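Ribulose-bisphosphate carboxylase (Alicyclobacillus acidocaldarius subsp. acidocaldarius, PDB 4NAS) belongs to the ribulose-bisphosphate carboxylase large-chain family, pairing an N-terminal alpha/beta domain with a TIM-barrel domain that binds a calcium ion. Local coordinates at residues V13-R18 and I108-L113; Y17-R22 and A76-A81; K25-A30 and E61-L66; G36-T41 and K55-V60; A283-L288 and T316-Q321. One frame throughout, in Å; residues are numbered along the deposited sequence. Where two conformers were deposited one is given.

Contact 1 of 5, residues V13-R18 and I108-L113; sequences VVATYR and IRLERL
Thr16 and Arg112 pair backbone to backbone, with Thr16 N giving its hydrogen to Arg112 O at 3.0 Å. Thr16 O is gripped twice. Glu111 N reaches it at 2.9 Å, nearly in line with the carbonyl bond, and Arg112 N adds a weak bond. Two residues thus face one, which makes a classic beta bulge and shifts the antiparallel register by one. Beyond it, Arg18 and Arg109 exchange two backbone bonds, the shorter from Arg109 N to Arg18 O at 2.8 Å. The Glu111 chain bends at chi2 (-80°), which turns CD out of the extended line. Its CG lies 3.8 Å from Arg18 CB. Its OE2 forms a salt bridge with Arg109 NH1 at 2.9 Å. The face that carries Ala15, Tyr17, Leu110 and Leu113 is apolar across the contact. Leu110 CD1 touches both Tyr17 CE1, at 3.7 Å, and Ala15 CB, at 3.8 Å. Leu113 CD2 touches the same Ala15 CB and, farther along, Val13 CG1. Tyr17 OH bonds to Val98 O, and Thr16 OG1 to Asp79. Helix 91-99 packs on Val13, Tyr17, Leu110 and Leu113. Strand 73-83 lies beside strand 12-22, and Leu110 also bonds through its backbone to Gly281 at strand 281-282.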
# COMPACT_ATOMS: atom_id res chain seq x y z
N VAL B 13 10.90 15.22 10.30
CA VAL B 13 10.15 14.04 10.71
C VAL B 13 11.11 13.12 11.43
O VAL B 13 12.14 12.76 10.88
CB VAL B 13 9.59 13.29 9.48
CG1 VAL B 13 9.01 11.93 9.89
CG2 VAL B 13 8.56 14.14 8.78
N VAL B 14 10.79 12.74 12.67
CA VAL B 14 11.65 11.79 13.37
C VAL B 14 10.97 10.42 13.42
O VAL B 14 9.90 10.25 14.05
CB VAL B 14 12.00 12.27 14.79
CG1 VAL B 14 12.95 11.29 15.45
CG2 VAL B 14 12.64 13.67 14.74
N ALA B 15 11.58 9.47 12.74
CA ALA B 15 11.09 8.10 12.71
C ALA B 15 11.89 7.21 13.65
O ALA B 15 13.11 7.31 13.73
CB ALA B 15 11.15 7.56 11.29
N THR B 16 11.18 6.34 14.36
CA THR B 16 11.77 5.34 15.23
C THR B 16 11.56 3.99 14.59
O THR B 16 10.41 3.63 14.29
CB THR B 16 11.07 5.32 16.59
OG1 THR B 16 11.21 6.59 17.22
CG2 THR B 16 11.67 4.24 17.50
N TYR B 17 12.66 3.26 14.39
CA TYR B 17 12.63 1.90 13.83
C TYR B 17 13.05 0.89 14.88
O TYR B 17 13.91 1.17 15.71
CB TYR B 17 13.59 1.78 12.63
CG TYR B 17 13.35 2.83 11.59
CD1 TYR B 17 12.41 2.63 10.58
CD2 TYR B 17 14.04 4.03 11.64
CE1 TYR B 17 12.17 3.60 9.64
CE2 TYR B 17 13.82 5.01 10.69
CZ TYR B 17 12.89 4.80 9.70
OH TYR B 17 12.67 5.77 8.75
N ARG B 18 12.41 -0.27 14.86
CA ARG B 18 12.84 -1.43 15.63
C ARG B 18 13.49 -2.39 14.63
O ARG B 18 12.87 -2.76 13.63
CB ARG B 18 11.64 -2.15 16.26
CG ARG B 18 12.02 -3.44 17.03
CD ARG B 18 10.87 -4.44 17.09
NE ARG B 18 11.19 -5.63 17.90
CZ ARG B 18 11.72 -6.75 17.42
NH1 ARG B 18 12.02 -6.87 16.13
NH2 ARG B 18 11.97 -7.77 18.24
N ILE B 108 13.17 -5.15 10.11
CA ILE B 108 13.09 -3.76 10.54
C ILE B 108 11.63 -3.35 10.46
O ILE B 108 10.92 -3.82 9.59
CB ILE B 108 13.93 -2.83 9.63
CG1 ILE B 108 13.92 -1.40 10.15
CG2 ILE B 108 13.46 -2.88 8.13
CD1 ILE B 108 15.03 -0.55 9.54
N ARG B 109 11.18 -2.50 11.38
CA ARG B 109 9.78 -2.11 11.46
C ARG B 109 9.65 -0.67 11.90
O ARG B 109 10.28 -0.25 12.88
CB ARG B 109 9.06 -3.05 12.46
CG ARG B 109 7.59 -2.80 12.69
CD ARG B 109 7.06 -3.82 13.73
NE ARG B 109 5.65 -4.15 13.52
CZ ARG B 109 4.66 -3.72 14.27
NH1 ARG B 109 4.89 -2.91 15.30
NH2 ARG B 109 3.42 -4.08 13.99
N LEU B 110 8.81 0.09 11.20
CA LEU B 110 8.55 1.48 11.57
C LEU B 110 7.54 1.58 12.72
O LEU B 110 6.37 1.16 12.58
CB LEU B 110 8.07 2.26 10.34
CG LEU B 110 7.67 3.73 10.55
CD1 LEU B 110 8.88 4.57 10.98
CD2 LEU B 110 7.09 4.26 9.24
N GLU B 111 8.00 2.14 13.84
CA GLU B 111 7.29 2.11 15.12
C GLU B 111 6.64 3.44 15.46
O GLU B 111 5.61 3.49 16.13
CB GLU B 111 8.28 1.79 16.25
CG GLU B 111 8.89 0.40 16.20
CD GLU B 111 7.96 -0.66 16.76
OE1 GLU B 111 8.20 -1.12 17.90
OE2 GLU B 111 6.99 -1.01 16.06
N ARG B 112 7.28 4.52 15.04
CA ARG B 112 6.82 5.84 15.42
C ARG B 112 7.21 6.89 14.38
O ARG B 112 8.31 6.85 13.79
CB ARG B 112 7.36 6.24 16.80
CG ARG B 112 6.81 7.59 17.30
CD ARG B 112 7.41 8.03 18.64
NE ARG B 112 6.70 9.20 19.16
CZ ARG B 112 7.02 9.84 20.28
NH1 ARG B 112 8.06 9.45 20.99
NH2 ARG B 112 6.31 10.89 20.67
N LEU B 113 6.28 7.81 14.14
CA LEU B 113 6.55 9.00 13.34
C LEU B 113 6.21 10.24 14.13
O LEU B 113 5.05 10.47 14.49
CB LEU B 113 5.73 8.98 12.05
CG LEU B 113 6.16 7.99 10.98
CD1 LEU B 113 5.13 8.03 9.84
CD2 LEU B 113 7.57 8.27 10.44

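Contact 2 of 5, residues Y17-R22 and A76-A81; sequences YRLRDR and AEIDIA
Leu19 meets Ile78 through its methyl tip. Its CB lies on the same face as Ala76 and Ile78. CG sits between the backbone N and the carbonyl carbon (chi1 54°), the most hindered position, and lies 4.0 Å from Ala76 O. From there CD2 reaches Ile78 CD1 at 3.5 Å, a close methyl contact. CD1 touches the same Ile78 methyl from farther off, so the leucine fork bears on one atom. Ile80 adds its CG1 at the edge of the Tyr17 ring, near the ring plane and 4.1 Å from Tyr17 CE2. On the other face, Glu77 CB and CG pass near Tyr17 O, while Glu77 OE1 forms a salt bridge with Arg64. Two pairs of backbone hydrogen bonds fix the register. Tyr17 and Ile78 exchange one pair, with Tyr17 N to Ile78 O at 2.9 Å. Leu19 N to Ala76 O and Ala76 N to Leu19 O are both 2.9 Å. Arg18 and Glu77 form the non-hydrogen-bonded pair between them. Helix 26-36 packs on Leu19, Ala76, Ile78 and Ile80. This is regular antiparallel pairing of two inner strands, in the open-faced alpha/beta sandwich of the N-terminal domain of this family.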
# COMPACT_ATOMS: atom_id res chain seq x y z
N TYR B 17 12.66 3.26 14.39
CA TYR B 17 12.63 1.90 13.83
C TYR B 17 13.05 0.89 14.88
O TYR B 17 13.91 1.17 15.71
CB TYR B 17 13.59 1.78 12.63
CG TYR B 17 13.35 2.83 11.59
CD1 TYR B 17 12.41 2.63 10.58
CD2 TYR B 17 14.04 4.03 11.64
CE1 TYR B 17 12.17 3.60 9.64
CE2 TYR B 17 13.82 5.01 10.69
CZ TYR B 17 12.89 4.80 9.70
OH TYR B 17 12.67 5.77 8.75
N ARG B 18 12.41 -0.27 14.86
CA ARG B 18 12.84 -1.43 15.63
C ARG B 18 13.49 -2.39 14.63
O ARG B 18 12.87 -2.76 13.63
CB ARG B 18 11.64 -2.15 16.26
CG ARG B 18 12.02 -3.44 17.03
CD ARG B 18 10.87 -4.44 17.09
NE ARG B 18 11.19 -5.63 17.90
CZ ARG B 18 11.72 -6.75 17.42
NH1 ARG B 18 12.02 -6.87 16.13
NH2 ARG B 18 11.97 -7.77 18.24
N LEU B 19 14.72 -2.82 14.91
CA LEU B 19 15.43 -3.69 13.97
C LEU B 19 16.38 -4.64 14.68
O LEU B 19 16.78 -4.41 15.83
CB LEU B 19 16.20 -2.85 12.94
CG LEU B 19 17.17 -1.78 13.47
CD1 LEU B 19 18.55 -2.33 13.77
CD2 LEU B 19 17.29 -0.61 12.51
N ARG B 20 16.74 -5.72 13.98
CA ARG B 20 17.72 -6.68 14.49
C ARG B 20 19.01 -6.57 13.68
O ARG B 20 18.97 -6.47 12.46
CB ARG B 20 17.16 -8.11 14.40
CG ARG B 20 18.13 -9.19 14.81
CD ARG B 20 17.47 -10.55 14.82
NE ARG B 20 18.41 -11.59 15.22
CZ ARG B 20 18.11 -12.62 16.02
NH1 ARG B 20 16.90 -12.74 16.54
NH2 ARG B 20 19.05 -13.52 16.33
N ASP B 21 20.15 -6.57 14.36
CA ASP B 21 21.43 -6.49 13.66
C ASP B 21 22.55 -6.79 14.64
O ASP B 21 22.30 -7.22 15.76
CB ASP B 21 21.64 -5.10 13.05
CG ASP B 21 22.46 -5.13 11.77
OD1 ASP B 21 23.43 -5.92 11.70
OD2 ASP B 21 22.13 -4.36 10.84
N ARG B 22 23.79 -6.57 14.21
CA ARG B 22 24.94 -6.74 15.10
C ARG B 22 25.31 -5.40 15.73
O ARG B 22 25.17 -4.34 15.11
CB ARG B 22 26.13 -7.34 14.36
CG ARG B 22 25.83 -8.67 13.72
CD ARG B 22 27.09 -9.50 13.50
NE ARG B 22 27.72 -9.91 14.76
CZ ARG B 22 27.25 -10.86 15.56
NH1 ARG B 22 27.89 -11.17 16.68
NH2 ARG B 22 26.12 -11.49 15.26
N ALA B 76 17.39 -3.40 18.45
CA ALA B 76 17.60 -2.01 18.80
C ALA B 76 16.54 -1.10 18.21
O ALA B 76 15.84 -1.47 17.24
CB ALA B 76 18.99 -1.56 18.37
N GLU B 77 16.42 0.08 18.80
CA GLU B 77 15.65 1.15 18.21
C GLU B 77 16.61 2.22 17.73
O GLU B 77 17.61 2.51 18.39
CB GLU B 77 14.67 1.76 19.22
CG GLU B 77 13.42 0.91 19.41
CD GLU B 77 12.41 1.57 20.32
OE1 GLU B 77 12.67 2.71 20.78
OE2 GLU B 77 11.36 0.95 20.58
N ILE B 78 16.32 2.78 16.57
CA ILE B 78 17.12 3.87 16.04
C ILE B 78 16.14 4.96 15.70
O ILE B 78 15.06 4.67 15.19
CB ILE B 78 17.84 3.41 14.77
CG1 ILE B 78 18.91 2.38 15.12
CG2 ILE B 78 18.46 4.59 14.05
CD1 ILE B 78 19.51 1.72 13.92
N ASP B 79 16.49 6.21 16.02
CA ASP B 79 15.67 7.36 15.63
C ASP B 79 16.42 8.14 14.55
O ASP B 79 17.59 8.48 14.73
CB ASP B 79 15.44 8.31 16.83
CG ASP B 79 14.68 7.66 17.98
OD1 ASP B 79 13.87 6.74 17.76
OD2 ASP B 79 14.88 8.11 19.13
N ILE B 80 15.76 8.41 13.42
CA ILE B 80 16.37 9.20 12.33
C ILE B 80 15.53 10.46 12.05
O ILE B 80 14.30 10.38 11.96
CB ILE B 80 16.49 8.37 11.02
CG1 ILE B 80 17.28 7.07 11.25
CG2 ILE B 80 17.14 9.20 9.92
CD1 ILE B 80 18.73 7.29 11.73
N ALA B 81 16.19 11.61 11.93
CA ALA B 81 15.51 12.86 11.59
C ALA B 81 15.65 13.19 10.09
O ALA B 81 16.77 13.31 9.58
CB ALA B 81 16.03 14.01 12.43

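Contact 3 of 5, residues K25-A30 and E61-L66; sequences KLEARA and EGIRVL
The contact is helix-on-sheet packing, in which Ile63 of strand 59-68 meets Leu26, Glu27 and Ala30 on the first turns of helix 26-36. Ile63 points at the helix, and both of its branches are used. CD1 is 4.0 Å from Ala30 CB. The same methyl lies 3.2 Å from Glu27 OE1, a close approach of a carboxylate oxygen to a carbon. The Glu27 chain bends at chi2 (75°), which brings CD to 3.6 Å from Ile63 CD1. The other branch, Ile63 CG2, faces Leu26 CD1 at 4.1 Å. No hydrogen bond joins the two segments. The helix runs roughly against the strand: residues 26-30 and 61-66 lie at 145°, their axes 9.9 Å apart. Such a layer of helix over an antiparallel sheet belongs to the N-terminal alpha/beta domain of this family. Strand 59-68 is outermost in its sheet within this chain, and Glu27 and Val65 lie at the exposed margin of the contact. Val65 CG2 touches Leu26 CD1 at 4.1 Å, the two side chains crossing at about a right angle. Leu26 also reaches inward, to Leu19, Val74 and Ala76 of the next two strands. Arg29, on the same helix, forms a salt bridge with Asp21.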
# COMPACT_ATOMS: atom_id res chain seq x y z
N LYS B 25 27.63 -2.59 14.14
CA LYS B 25 27.23 -2.12 12.82
C LYS B 25 26.20 -1.02 12.96
O LYS B 25 25.96 -0.26 12.02
CB LYS B 25 26.65 -3.27 12.00
CG LYS B 25 27.52 -4.52 11.98
N LEU B 26 25.58 -0.95 14.14
CA LEU B 26 24.45 -0.06 14.38
C LEU B 26 24.76 1.41 14.06
O LEU B 26 23.98 2.09 13.40
CB LEU B 26 23.97 -0.18 15.82
CG LEU B 26 23.10 -1.38 16.16
CD1 LEU B 26 22.71 -1.35 17.63
CD2 LEU B 26 21.85 -1.42 15.28
N GLU B 27 25.92 1.87 14.52
CA GLU B 27 26.30 3.27 14.37
C GLU B 27 26.50 3.64 12.90
O GLU B 27 25.98 4.66 12.44
CB GLU B 27 27.57 3.55 15.18
CG GLU B 27 27.51 4.84 15.99
CD GLU B 27 26.63 4.74 17.23
OE1 GLU B 27 25.86 5.68 17.49
OE2 GLU B 27 26.73 3.73 17.97
N ALA B 28 27.23 2.82 12.16
CA ALA B 28 27.40 3.03 10.72
C ALA B 28 26.08 2.89 9.95
O ALA B 28 25.78 3.69 9.07
CB ALA B 28 28.45 2.08 10.16
N ARG B 29 25.30 1.86 10.28
CA ARG B 29 24.05 1.64 9.58
C ARG B 29 23.12 2.84 9.76
O ARG B 29 22.52 3.31 8.79
CB ARG B 29 23.36 0.36 10.04
CG ARG B 29 22.08 0.07 9.29
CD ARG B 29 21.50 -1.27 9.63
NE ARG B 29 20.16 -1.41 9.07
CZ ARG B 29 19.40 -2.49 9.18
NH1 ARG B 29 19.85 -3.56 9.83
NH2 ARG B 29 18.19 -2.51 8.63
N ALA B 30 23.04 3.37 10.98
CA ALA B 30 22.23 4.56 11.25
C ALA B 30 22.71 5.79 10.47
O ALA B 30 21.89 6.53 9.91
CB ALA B 30 22.15 4.84 12.76
N GLU B 61 19.23 10.58 15.64
CA GLU B 61 18.79 11.22 16.88
C GLU B 61 18.99 10.34 18.11
O GLU B 61 19.18 10.84 19.22
CB GLU B 61 17.32 11.67 16.79
CG GLU B 61 17.07 12.73 15.72
CD GLU B 61 17.47 14.12 16.16
OE1 GLU B 61 16.59 14.87 16.63
OE2 GLU B 61 18.66 14.48 16.02
N GLY B 62 18.96 9.03 17.90
CA GLY B 62 19.19 8.10 19.00
C GLY B 62 19.31 6.65 18.58
O GLY B 62 18.71 6.22 17.60
N ILE B 63 20.13 5.91 19.32
CA ILE B 63 20.28 4.47 19.15
C ILE B 63 20.11 3.80 20.50
O ILE B 63 20.83 4.12 21.44
CB ILE B 63 21.67 4.10 18.62
CG1 ILE B 63 21.98 4.85 17.31
CG2 ILE B 63 21.79 2.59 18.44
CD1 ILE B 63 23.15 4.30 16.57
N ARG B 64 19.16 2.87 20.60
CA ARG B 64 18.85 2.22 21.87
C ARG B 64 18.83 0.70 21.71
O ARG B 64 17.97 0.15 21.02
CB ARG B 64 17.50 2.69 22.41
CG ARG B 64 17.41 4.18 22.70
CD ARG B 64 16.02 4.56 23.18
NE ARG B 64 15.00 4.42 22.14
CZ ARG B 64 14.76 5.34 21.21
NH1 ARG B 64 15.48 6.46 21.19
NH2 ARG B 64 13.82 5.14 20.30
N VAL B 65 19.77 0.02 22.35
CA VAL B 65 19.79 -1.43 22.34
C VAL B 65 18.70 -1.96 23.28
O VAL B 65 18.66 -1.60 24.45
CB VAL B 65 21.16 -1.95 22.79
CG1 VAL B 65 21.07 -3.40 23.22
CG2 VAL B 65 22.19 -1.78 21.69
N LEU B 66 17.81 -2.79 22.75
CA LEU B 66 16.70 -3.30 23.56
C LEU B 66 17.05 -4.66 24.16
O LEU B 66 16.68 -4.95 25.29
CB LEU B 66 15.42 -3.39 22.75
CG LEU B 66 14.91 -2.08 22.14
CD1 LEU B 66 13.46 -2.23 21.72
CD2 LEU B 66 15.08 -0.90 23.10

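Contact 4 of 5, residues G36-T41 and K55-V60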
# COMPACT_ATOMS: atom_id res chain seq x y z
N GLY B 36 21.97 8.68 3.35
CA GLY B 36 21.51 8.08 2.11
C GLY B 36 20.06 8.35 1.74
O GLY B 36 19.71 8.38 0.56
N LEU B 37 19.20 8.51 2.74
CA LEU B 37 17.78 8.75 2.49
C LEU B 37 17.41 10.23 2.52
O LEU B 37 16.24 10.58 2.53
CB LEU B 37 16.91 7.99 3.50
CG LEU B 37 17.09 6.48 3.47
CD1 LEU B 37 16.16 5.83 4.48
CD2 LEU B 37 16.85 5.94 2.06
N THR B 38 18.41 11.10 2.52
CA THR B 38 18.15 12.53 2.47
C THR B 38 18.90 13.20 1.31
O THR B 38 18.30 13.51 0.28
CB THR B 38 18.45 13.21 3.81
OG1 THR B 38 19.81 12.97 4.18
CG2 THR B 38 17.52 12.66 4.89
N ILE B 39 20.20 13.42 1.50
CA ILE B 39 21.04 14.00 0.45
C ILE B 39 21.66 12.95 -0.46
O ILE B 39 22.29 13.29 -1.47
CB ILE B 39 22.17 14.88 1.04
CG1 ILE B 39 23.05 14.06 2.00
CG2 ILE B 39 21.59 16.08 1.74
CD1 ILE B 39 24.49 14.65 2.17
N GLY B 40 21.49 11.68 -0.11
CA GLY B 40 22.05 10.61 -0.90
C GLY B 40 23.51 10.38 -0.55
O GLY B 40 23.87 9.35 0.02
N THR B 41 24.34 11.36 -0.88
CA THR B 41 25.74 11.35 -0.50
C THR B 41 26.32 12.75 -0.57
O THR B 41 25.75 13.64 -1.21
CB THR B 41 26.59 10.42 -1.40
OG1 THR B 41 27.98 10.60 -1.09
CG2 THR B 41 26.37 10.76 -2.85
N LYS B 55 21.86 21.50 5.26
CA LYS B 55 20.53 21.70 5.82
C LYS B 55 19.51 20.71 5.27
O LYS B 55 18.42 20.57 5.82
CB LYS B 55 20.05 23.15 5.60
CG LYS B 55 19.11 23.33 4.42
CD LYS B 55 17.90 24.19 4.80
CE LYS B 55 16.65 23.76 4.04
NZ LYS B 55 15.44 24.51 4.50
N HIS B 56 19.85 20.03 4.18
CA HIS B 56 19.00 19.00 3.60
C HIS B 56 19.38 17.61 4.11
O HIS B 56 18.73 16.61 3.78
CB HIS B 56 19.06 19.02 2.07
CG HIS B 56 18.35 20.18 1.45
ND1 HIS B 56 17.00 20.15 1.15
CD2 HIS B 56 18.79 21.40 1.07
CE1 HIS B 56 16.64 21.30 0.62
NE2 HIS B 56 17.71 22.08 0.56
N CYS B 57 20.45 17.54 4.90
CA CYS B 57 20.93 16.23 5.33
C CYS B 57 20.20 15.74 6.58
O CYS B 57 19.84 16.54 7.45
CB CYS B 57 22.45 16.23 5.56
SG CYS B 57 23.12 14.59 5.94
N GLY B 58 20.00 14.43 6.67
CA GLY B 58 19.38 13.83 7.84
C GLY B 58 20.34 13.68 9.00
O GLY B 58 21.53 13.98 8.87
N ARG B 59 19.83 13.24 10.15
CA ARG B 59 20.68 13.04 11.33
C ARG B 59 20.18 11.87 12.18
O ARG B 59 18.99 11.56 12.18
CB ARG B 59 20.78 14.31 12.19
CG ARG B 59 19.90 15.45 11.72
CD ARG B 59 19.67 16.49 12.79
NE ARG B 59 18.67 17.46 12.34
CZ ARG B 59 17.43 17.56 12.82
NH1 ARG B 59 16.60 18.47 12.33
NH2 ARG B 59 17.03 16.77 13.80
N VAL B 60 21.11 11.23 12.88
CA VAL B 60 20.77 10.16 13.80
C VAL B 60 20.45 10.78 15.16
O VAL B 60 21.29 11.46 15.75
CB VAL B 60 21.92 9.15 13.95
CG1 VAL B 60 21.57 8.13 15.00
CG2 VAL B 60 22.22 8.46 12.62
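Thr38 and Ile39 both point at the backbone of His56-Gly58, one with a hydroxyl and the other with a methyl. Thr38 OG1 takes the hydrogen of Gly58 N at 2.9 Å, with an N-H...O angle of 148°. This oxygen sits between the backbone N and the carbonyl carbon (chi1 57°). Its own single proton serves Ala34 O and Val35 O, both hydrogen-bond partners at the helix end, so one hydroxyl links the helix end to the facing turn. Thr38 CB lies 3.4 Å from His56 O, and Thr38 CG2 is 3.7 Å from Gly58 CA. Ile39 CG2 is anti to the carbonyl carbon and is set 3.6 Å from His56 O. The same methyl touches Cys57 CB and His56 CB, both at 3.9 Å. The other branch of Ile39 meets the cysteine, with CG1 and CD1 each 4.0 Å from Cys57 SG. The His56 ring leads away from Ile39. Its ND1 bonds to Asn86, and its NE2 bonds to Tyr186 of the second subunit, whose ring it also meets. Ile39 packs on Ala153 of that subunit. The contact thus lies at the subunit interface. Within the chain, it joins the loop after helix 26-36 to the turn between helix 47-54 and strand 59-68, with Tyr82 of strand 73-83 touching Thr38.

Contact 5 of 5, residues A283-L288 and T316-Q321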
# COMPACT_ATOMS: atom_id res chain seq x y z
N ALA B 283 3.76 -0.13 12.31
CA ALA B 283 2.83 -0.30 13.44
C ALA B 283 1.37 0.03 13.10
O ALA B 283 1.08 0.99 12.38
CB ALA B 283 3.28 0.54 14.63
N ALA B 284 0.46 -0.74 13.67
CA ALA B 284 -0.95 -0.54 13.37
C ALA B 284 -1.47 0.83 13.74
O ALA B 284 -2.33 1.34 13.07
CB ALA B 284 -1.81 -1.62 13.99
N ASP B 285 -0.93 1.46 14.79
CA ASP B 285 -1.45 2.77 15.16
C ASP B 285 -1.11 3.85 14.12
O ASP B 285 -1.79 4.88 14.02
CB ASP B 285 -0.99 3.19 16.55
CG ASP B 285 0.51 3.30 16.64
OD1 ASP B 285 1.18 2.25 16.50
OD2 ASP B 285 1.02 4.42 16.83
N ILE B 286 -0.04 3.62 13.37
CA ILE B 286 0.35 4.56 12.34
C ILE B 286 -0.58 4.33 11.15
O ILE B 286 -1.19 5.25 10.64
CB ILE B 286 1.84 4.38 11.94
CG1 ILE B 286 2.77 4.73 13.10
CG2 ILE B 286 2.19 5.19 10.64
CD1 ILE B 286 4.24 4.33 12.84
N VAL B 287 -0.70 3.06 10.76
CA VAL B 287 -1.47 2.68 9.56
C VAL B 287 -2.97 3.02 9.69
O VAL B 287 -3.58 3.59 8.79
CB VAL B 287 -1.31 1.18 9.27
CG1 VAL B 287 -2.17 0.76 8.08
CG2 VAL B 287 0.16 0.81 9.02
N LEU B 288 -3.53 2.67 10.84
CA LEU B 288 -4.97 2.86 11.07
C LEU B 288 -5.31 4.09 11.87
O LEU B 288 -6.48 4.41 12.06
CB LEU B 288 -5.55 1.62 11.77
CG LEU B 288 -5.38 0.34 10.96
CD1 LEU B 288 -5.86 -0.88 11.75
CD2 LEU B 288 -6.13 0.46 9.64
N THR B 316 -3.41 -0.21 20.40
CA THR B 316 -4.80 0.25 20.42
C THR B 316 -4.97 1.59 21.13
O THR B 316 -5.70 2.46 20.65
CB THR B 316 -5.75 -0.78 21.06
OG1 THR B 316 -5.58 -2.03 20.40
CG2 THR B 316 -7.19 -0.32 20.93
N ASP B 317 -4.26 1.77 22.24
CA ASP B 317 -4.22 3.06 22.93
C ASP B 317 -3.59 4.15 22.07
O ASP B 317 -4.10 5.27 22.01
CB ASP B 317 -3.45 2.96 24.25
CG ASP B 317 -4.15 2.11 25.28
OD1 ASP B 317 -5.36 1.83 25.14
OD2 ASP B 317 -3.46 1.73 26.25
N ARG B 318 -2.47 3.84 21.43
CA ARG B 318 -1.78 4.83 20.59
C ARG B 318 -2.64 5.25 19.40
O ARG B 318 -2.61 6.41 18.95
CB ARG B 318 -0.47 4.27 20.06
CG ARG B 318 0.61 4.15 21.13
CD ARG B 318 1.92 3.57 20.53
NE ARG B 318 2.92 3.40 21.59
CZ ARG B 318 3.95 2.55 21.53
NH1 ARG B 318 4.13 1.76 20.48
NH2 ARG B 318 4.79 2.47 22.55
N LEU B 319 -3.36 4.26 18.87
CA LEU B 319 -4.31 4.47 17.78
C LEU B 319 -5.34 5.49 18.19
O LEU B 319 -5.53 6.49 17.48
CB LEU B 319 -4.94 3.14 17.33
CG LEU B 319 -5.64 3.17 15.95
CD1 LEU B 319 -5.77 1.78 15.35
CD2 LEU B 319 -7.01 3.85 15.99
N LEU B 320 -6.02 5.25 19.32
CA LEU B 320 -7.06 6.17 19.78
C LEU B 320 -6.51 7.57 20.00
O LEU B 320 -7.13 8.58 19.61
CB LEU B 320 -7.74 5.66 21.06
CG LEU B 320 -8.96 6.50 21.48
CD1 LEU B 320 -10.05 6.43 20.42
CD2 LEU B 320 -9.51 6.08 22.84
N GLN B 321 -5.35 7.65 20.63
CA GLN B 321 -4.73 8.94 20.86
C GLN B 321 -4.41 9.65 19.52
O GLN B 321 -4.49 10.87 19.42
CB GLN B 321 -3.48 8.77 21.73
CG GLN B 321 -2.91 10.08 22.24
CD GLN B 321 -3.86 10.82 23.18
OE1 GLN B 321 -4.82 10.25 23.70
NE2 GLN B 321 -3.60 12.11 23.38
O HOH W 1 3.47 2.09 17.56
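Asp285 and Leu319 come closest in backbone, their CA atoms 4.2 Å apart, and Leu288 and Arg318 pack beside them. Asp285 CB lies 3.5 Å from Leu319 N and 4.0 Å from Leu319 CB, so the two helices are in tight contact here. The carboxylate of Asp285 lies against the aliphatic part of Arg318, with OD2 3.6 Å from Arg318 CB. Asp285 CG stands between its own backbone N and carbonyl carbon (chi1 61°), which sets it against Arg318 CB. Leu319 CD1 meets Leu288 CB at 3.6 Å, while its CD2 lies near Leu288 O.

Arg318 runs extended from CG to NE, past the aspartate. Its charged end does not touch the carboxylate directly, and the two planar groups are 57° apart. A water lies between them and accepts from Arg318 NH1 at 3.0 Å. Its 2.5 Å approach to Asp285 OD1 is very short, and that bond is doubtful in detail. Arg318 NH1 also forms a salt bridge with Glu314, one turn earlier. Asp285 OD2 is hydrogen-bonded to His322, one turn after Arg318. Ala283, the N-cap residue, takes bonds at its O from both Ile286 N and Val287 N.

Residues 284-288 and 316-321 run in nearly the same sense, 32° apart and with axes 8.3 Å apart, as neighbouring helices of a TIM barrel do. Strand 299-303 lies between the two helices in sequence, and its Phe302 touches both Leu288 and Leu319. Tyr275 of helix 272-275 also packs on Leu288.

Overall arrangement
From the N terminus, strand 12-22 opens two loops. Contact 2 closes the shorter at strand 73-83, and contact 1 closes the longer at strand 108-114. The two share Tyr17 and Arg18. Contact 3 lies within both loops and sets helix 26-36 on strand 59-68. Contact 4, in turn, lies within contact 3 and joins the end of that helix to the start of the same strand. No loops cross up to this point, and all four contacts build the N-terminal domain. Contact 5 follows in series and pairs two helices of the barrel domain. It touches contact 1 where Leu110 O meets Ala283 N at 2.9 Å, a probable hydrogen bond between the domains.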